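Local coordinates for protein 2-(acetamidomethylene)succinate hydrolase (Mesorhizobium loti, PDB 3KXP) that catalyses the last step of vitamin B6 degradation, hydrolysing (E)-2-(acetamidomethylene)succinate to succinic semialdehyde, acetate, ammonia and carbon dioxide, as a homodimer of the alpha/beta hydrolase superfamily, at residues F190-I193 and K194-E197; A211-I214 and R215-G219; L230-S233 and A234-A237. All coordinates share one frame; numbering follows the deposited sequence.

Contact 1. Residues F190-I193 and K194-E197; sequences FEDI and KAVE
Val196 lays one of its two methyls, CG2, against the base of the Phe190 side chain, 3.5 Å from Phe190 CB and only slightly farther from ring atom CG. The two side chains cross at about a right angle, and Val196 CA sits over one face of the ring. Phe190 CG stands anti to the carbonyl carbon (chi1 -62°), which sends the ring toward the backbone of the turn that follows. On the polar side, Asp192 supplies the first acceptors. Asp192 OD2 takes the N-H of Ala195 N at 3.0 Å, meeting it nearly along the axis of its own C-O bond, with an N-H...O angle of 151°. With chi1 at 50°, Asp192 CG sits between the backbone N and the carbonyl carbon, which brings OD2 to that N-H. Asp192 OD2 also comes within 3.4 Å of Lys194 CB. This is an N-cap: a side chain stands in for the carbonyl that the first turn of helix 193-203 lacks, and its negative charge would probably also interact favourably with the positive end of the helix dipole. The backbone takes over directly behind it, for Asp192 O accepts from Val196 N at 3.2 Å, and Ile193 O accepts from Glu197 N at 3.0 Å. Farther out, the ring of Tyr199 meets that of Phe190, while backbone hydrogen bonds join Phe190 to Leu227. Helix 209-218 packs alongside, where Ala216 touches Val196 and Arg213 forms a salt bridge with Glu197 OE2.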
loop_
_atom_site.group_PDB
_atom_site.type_symbol
_atom_site.label_atom_id
_atom_site.label_comp_id
_atom_site.label_asym_id
_atom_site.label_seq_id
_atom_site.Cartn_x
_atom_site.Cartn_y
_atom_site.Cartn_z
ATOM N N PHE A 190 -14.774 31.134 24.250
ATOM C CA PHE A 190 -16.093 30.616 23.918
ATOM C C PHE A 190 -16.978 30.649 25.159
ATOM O O PHE A 190 -16.520 30.380 26.269
ATOM C CB PHE A 190 -15.999 29.187 23.379
ATOM C CG PHE A 190 -15.217 29.076 22.106
ATOM C CD1 PHE A 190 -13.868 28.727 22.129
ATOM C CD2 PHE A 190 -15.812 29.373 20.886
ATOM C CE1 PHE A 190 -13.121 28.676 20.957
ATOM C CE2 PHE A 190 -15.074 29.327 19.704
ATOM C CZ PHE A 190 -13.724 28.977 19.742
ATOM N N GLU A 191 -18.244 30.986 24.958
ATOM C CA GLU A 191 -19.214 31.085 26.044
ATOM C C GLU A 191 -19.522 29.743 26.710
ATOM O O GLU A 191 -19.637 29.655 27.936
ATOM C CB GLU A 191 -20.494 31.717 25.496
ATOM C CG GLU A 191 -21.723 31.536 26.352
ATOM C CD GLU A 191 -22.927 32.243 25.762
ATOM O OE1 GLU A 191 -23.189 32.061 24.549
ATOM O OE2 GLU A 191 -23.611 32.976 26.510
ATOM N N ASP A 192 -19.664 28.702 25.895
ATOM C CA ASP A 192 -19.954 27.368 26.393
ATOM C C ASP A 192 -19.644 26.356 25.303
ATOM O O ASP A 192 -19.307 26.729 24.177
ATOM C CB ASP A 192 -21.417 27.271 26.834
ATOM C CG ASP A 192 -22.387 27.776 25.779
ATOM O OD1 ASP A 192 -23.467 28.279 26.166
ATOM O OD2 ASP A 192 -22.081 27.665 24.568
ATOM N N ILE A 193 -19.758 25.075 25.623
ATOM C CA ILE A 193 -19.431 24.059 24.644
ATOM C C ILE A 193 -20.257 24.182 23.369
ATOM O O ILE A 193 -19.777 23.856 22.285
ATOM C CB ILE A 193 -19.554 22.631 25.239
ATOM C CG1 ILE A 193 -18.819 21.637 24.331
ATOM C CG2 ILE A 193 -21.007 22.243 25.401
ATOM C CD1 ILE A 193 -18.733 20.233 24.880
ATOM N N LYS A 194 -21.487 24.673 23.483
ATOM C CA LYS A 194 -22.325 24.826 22.300
ATOM C C LYS A 194 -21.669 25.805 21.323
ATOM O O LYS A 194 -21.660 25.580 20.109
ATOM C CB LYS A 194 -23.725 25.322 22.681
ATOM C CG LYS A 194 -24.615 25.568 21.475
ATOM C CD LYS A 194 -26.074 25.788 21.841
ATOM C CE LYS A 194 -26.933 25.819 20.576
ATOM N NZ LYS A 194 -28.398 25.920 20.860
ATOM N N ALA A 195 -21.104 26.881 21.858
ATOM C CA ALA A 195 -20.446 27.875 21.022
ATOM C C ALA A 195 -19.190 27.286 20.372
ATOM O O ALA A 195 -18.819 27.672 19.270
ATOM C CB ALA A 195 -20.085 29.113 21.853
ATOM N N VAL A 196 -18.543 26.352 21.060
ATOM C CA VAL A 196 -17.335 25.711 20.543
ATOM C C VAL A 196 -17.684 24.830 19.347
ATOM O O VAL A 196 -16.972 24.825 18.344
ATOM C CB VAL A 196 -16.646 24.837 21.627
ATOM C CG1 VAL A 196 -15.467 24.065 21.025
ATOM C CG2 VAL A 196 -16.154 25.713 22.759
ATOM N N GLU A 197 -18.776 24.080 19.461
ATOM C CA GLU A 197 -19.210 23.206 18.379
ATOM C C GLU A 197 -19.660 24.015 17.166
ATOM O O GLU A 197 -19.354 23.654 16.029
ATOM C CB GLU A 197 -20.341 22.310 18.853
ATOM C CG GLU A 197 -19.922 21.359 19.939
ATOM C CD GLU A 197 -21.093 20.601 20.503
ATOM O OE1 GLU A 197 -22.007 21.249 21.058
ATOM O OE2 GLU A 197 -21.104 19.360 20.388
#

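Contact 2. Residues A211-I214 and R215-G219; sequences AIRI and RAESG
Arg213 reaches one turn along its own helix to Glu217, and its chain can be followed atom by atom. CB points away from the following turn, with CG anti to the backbone N. Arg213 CG then lies 4.0 Å from Glu217 OE2, still a loose approach. Successive bends at chi2 and chi3 bring the chain back, and Arg213 CD packs 3.1 Å from Glu217 OE2. NE belongs elsewhere, bound to Glu197 OE2 on helix 193-203. At the tip, Arg213 NH1 donates to Glu217 OE2 at 2.9 Å with an N-H...O angle of 155°. The oxygen lies close to the guanidinium plane but is approached on its anti side, with NH1 somewhat out of the carboxylate plane. The two planes stand 83° apart, a near-perpendicular setting in which one N-H meets one oxygen rather than a flat, two-pronged pair. With NE and NH1 each given to a different glutamate, the rotation of the guanidinium is probably well fixed.

A second side chain turns back at the helix end. Ser218 OG hydrogen-bonds to Ile214 O at 2.7 Å, while Ser218 N reaches Ile214 O from the opposite face of the carbonyl plane at 3.1 Å; the hydroxyl also has Asn80 ND2 as a partner. Arg215 leaves the helix in another direction, extended from CG to NE, to a salt bridge with Glu298 and a cation-pi contact with Tyr204, and its side chain comes about 7 Å from that of His294, assigned to the active site. The pattern is that of an i to i+4 salt bridge along an alpha-helix, combined with a serine hydroxyl bound to the carbonyl four residues back, beside the active-site region of an alpha/beta hydrolase.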
loop_
_atom_site.group_PDB
_atom_site.type_symbol
_atom_site.label_atom_id
_atom_site.label_comp_id
_atom_site.label_asym_id
_atom_site.label_seq_id
_atom_site.Cartn_x
_atom_site.Cartn_y
_atom_site.Cartn_z
ATOM N N ALA A 211 -17.520 13.780 15.539
ATOM C CA ALA A 211 -16.120 14.168 15.584
ATOM C C ALA A 211 -16.005 15.604 16.078
ATOM O O ALA A 211 -15.064 15.950 16.790
ATOM C CB ALA A 211 -15.483 14.022 14.189
ATOM N N ILE A 212 -16.961 16.445 15.695
ATOM C CA ILE A 212 -16.941 17.826 16.143
ATOM C C ILE A 212 -17.056 17.827 17.669
ATOM O O ILE A 212 -16.275 18.487 18.360
ATOM C CB ILE A 212 -18.104 18.652 15.526
ATOM C CG1 ILE A 212 -17.848 18.882 14.034
ATOM C CG2 ILE A 212 -18.241 20.002 16.246
ATOM C CD1 ILE A 212 -16.654 19.758 13.741
ATOM N N ARG A 213 -18.017 17.069 18.186
ATOM C CA ARG A 213 -18.228 16.977 19.628
ATOM C C ARG A 213 -16.975 16.466 20.350
ATOM O O ARG A 213 -16.628 16.968 21.421
ATOM C CB ARG A 213 -19.437 16.077 19.922
ATOM C CG ARG A 213 -19.553 15.558 21.347
ATOM C CD ARG A 213 -19.721 16.649 22.411
ATOM N NE ARG A 213 -20.970 17.409 22.331
ATOM C CZ ARG A 213 -21.560 17.990 23.381
ATOM N NH1 ARG A 213 -21.022 17.885 24.590
ATOM N NH2 ARG A 213 -22.669 18.705 23.221
ATOM N N ILE A 214 -16.291 15.479 19.773
ATOM C CA ILE A 214 -15.078 14.965 20.401
ATOM C C ILE A 214 -14.007 16.058 20.512
ATOM O O ILE A 214 -13.362 16.191 21.552
ATOM C CB ILE A 214 -14.509 13.744 19.634
ATOM C CG1 ILE A 214 -15.391 12.522 19.904
ATOM C CG2 ILE A 214 -13.064 13.460 20.073
ATOM C CD1 ILE A 214 -15.016 11.292 19.095
ATOM N N ARG A 215 -13.818 16.835 19.449
ATOM C CA ARG A 215 -12.840 17.920 19.467
ATOM C C ARG A 215 -13.277 18.973 20.487
ATOM O O ARG A 215 -12.469 19.486 21.265
ATOM C CB ARG A 215 -12.737 18.585 18.093
ATOM C CG ARG A 215 -11.931 17.826 17.054
ATOM C CD ARG A 215 -12.077 18.505 15.706
ATOM N NE ARG A 215 -11.244 17.911 14.670
ATOM C CZ ARG A 215 -10.120 18.456 14.217
ATOM N NH1 ARG A 215 -9.692 19.615 14.713
ATOM N NH2 ARG A 215 -9.429 17.848 13.262
ATOM N N ALA A 216 -14.565 19.292 20.471
ATOM C CA ALA A 216 -15.122 20.283 21.382
ATOM C C ALA A 216 -14.883 19.957 22.863
ATOM O O ALA A 216 -14.508 20.826 23.646
ATOM C CB ALA A 216 -16.621 20.434 21.120
ATOM N N GLU A 217 -15.095 18.704 23.240
ATOM C CA GLU A 217 -14.921 18.306 24.627
ATOM C C GLU A 217 -13.474 18.095 25.035
ATOM O O GLU A 217 -13.152 18.206 26.205
ATOM C CB GLU A 217 -15.682 17.008 24.916
ATOM C CG GLU A 217 -17.142 17.021 24.528
ATOM C CD GLU A 217 -17.864 15.748 24.940
ATOM O OE1 GLU A 217 -17.250 14.660 24.843
ATOM O OE2 GLU A 217 -19.044 15.833 25.349
ATOM N N SER A 218 -12.601 17.796 24.082
ATOM C CA SER A 218 -11.214 17.512 24.422
ATOM C C SER A 218 -10.177 18.607 24.238
ATOM O O SER A 218 -9.182 18.622 24.946
ATOM C CB SER A 218 -10.746 16.276 23.655
ATOM O OG SER A 218 -10.742 16.526 22.255
ATOM N N GLY A 219 -10.390 19.514 23.297
ATOM C CA GLY A 219 -9.390 20.544 23.070
ATOM C C GLY A 219 -9.649 21.908 23.668
ATOM O O GLY A 219 -8.898 22.848 23.426
#

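Contact 3. Residues L230-S233 and A234-A237; sequences LASS and AAMA
Ser232 OG accepts the N-H of Ala235 N at 3.1 Å in a nearly straight bond of 164°, making Ser232 the N-cap of helix 233-242, the helix that follows the antiparallel pair of strands 220-223 and 226-229. The closer packing lies on the inner side. There Met236, present as selenomethionine, folds back over the turn and brings its CG within 3.1 Å of Ser232 O. Met236 SE lies 4.0 Å from Ala231 CB. Bends at chi2 and chi3 of Met236 (-48° and 96°) curl the end of the chain toward Ala231. The same side chain is about 4 Å from that of Ile77, a chloride-binding residue, and it also touches His105 and Asn184. Ala235, likewise buried, rests Ala235 CB 3.5 Å from Ser232 OG and touches Tyr115. The outer side is thinner: Ala234 is exposed, and beyond its chain neighbour Ala234 CB finds Ser232 OG at 4.0 Å. Two backbone bonds continue the turn, Ser232 O taking Met236 N and Ser233 O taking Ala237 N, each at 3.0 Å. Beneath the first of them, the terminal methyl Met236 CE closes in to 3.5 Å from Ser232 O.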
loop_
_atom_site.group_PDB
_atom_site.type_symbol
_atom_site.label_atom_id
_atom_site.label_comp_id
_atom_site.label_asym_id
_atom_site.label_seq_id
_atom_site.Cartn_x
_atom_site.Cartn_y
_atom_site.Cartn_z
ATOM N N LEU A 230 -6.857 24.500 24.519
ATOM C CA LEU A 230 -5.750 24.029 25.341
ATOM C C LEU A 230 -4.448 24.393 24.618
ATOM O O LEU A 230 -3.455 24.758 25.244
ATOM C CB LEU A 230 -5.832 22.511 25.535
ATOM C CG LEU A 230 -6.798 22.062 26.630
ATOM C CD1 LEU A 230 -6.915 20.546 26.654
ATOM C CD2 LEU A 230 -6.290 22.589 27.972
ATOM N N ALA A 231 -4.472 24.304 23.292
ATOM C CA ALA A 231 -3.307 24.618 22.468
ATOM C C ALA A 231 -2.822 26.045 22.685
ATOM O O ALA A 231 -3.620 26.980 22.737
ATOM C CB ALA A 231 -3.642 24.414 20.987
ATOM N N SER A 232 -1.509 26.202 22.809
ATOM C CA SER A 232 -0.898 27.513 22.986
ATOM C C SER A 232 -0.884 28.249 21.647
ATOM O O SER A 232 -0.462 27.681 20.635
ATOM C CB SER A 232 0.539 27.354 23.487
ATOM O OG SER A 232 1.351 28.411 23.012
ATOM N N SER A 233 -1.326 29.508 21.637
ATOM C CA SER A 233 -1.357 30.283 20.398
ATOM C C SER A 233 0.041 30.505 19.807
ATOM O O SER A 233 0.227 30.439 18.595
ATOM C CB SER A 233 -2.057 31.636 20.618
ATOM O OG SER A 233 -1.303 32.493 21.458
ATOM N N ALA A 234 1.025 30.763 20.661
ATOM C CA ALA A 234 2.386 30.973 20.179
ATOM C C ALA A 234 2.906 29.681 19.558
ATOM O O ALA A 234 3.585 29.713 18.532
ATOM C CB ALA A 234 3.299 31.409 21.322
ATOM N N ALA A 235 2.588 28.550 20.187
ATOM C CA ALA A 235 3.019 27.241 19.690
ATOM C C ALA A 235 2.438 26.991 18.290
ATOM O O ALA A 235 3.129 26.487 17.396
ATOM C CB ALA A 235 2.571 26.123 20.661
HETATM N N MSE A 236 1.169 27.353 18.109
HETATM C CA MSE A 236 0.496 27.189 16.821
HETATM C C MSE A 236 1.153 28.025 15.723
HETATM O O MSE A 236 1.448 27.518 14.641
HETATM C CB MSE A 236 -0.980 27.588 16.929
HETATM C CG MSE A 236 -1.770 26.772 17.924
HETATM SE SE MSE A 236 -1.453 24.874 17.698
HETATM C CE MSE A 236 -0.064 24.617 19.035
ATOM N N ALA A 237 1.366 29.306 16.010
ATOM C CA ALA A 237 1.973 30.219 15.050
ATOM C C ALA A 237 3.331 29.703 14.608
ATOM O O ALA A 237 3.659 29.733 13.427
ATOM C CB ALA A 237 2.112 31.619 15.658
#

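Following the chain from its N terminus, the three contacts come in series, none nested in or crossing another. All lie in the helical excursion between strands 159-165 and 258-263 of the main sheet, where alpha/beta hydrolases commonly carry their cap. Contact 1 closes the turn where the loop after helix 173-182 enters helix 193-203. Contact 2 occupies the next helix, 209-218, and the two pack together: Ile193 CD1 lies 3.6 Å from Glu217 CG. The hairpin of strands 220-223 and 226-229 leads to contact 3, which starts helix 233-242. At its base Gly219 and Leu230 are probably joined by a backbone hydrogen bond, Gly219 O to Leu230 N, whereas contacts 1 and 3 stay about 8 Å apart at their nearest atoms.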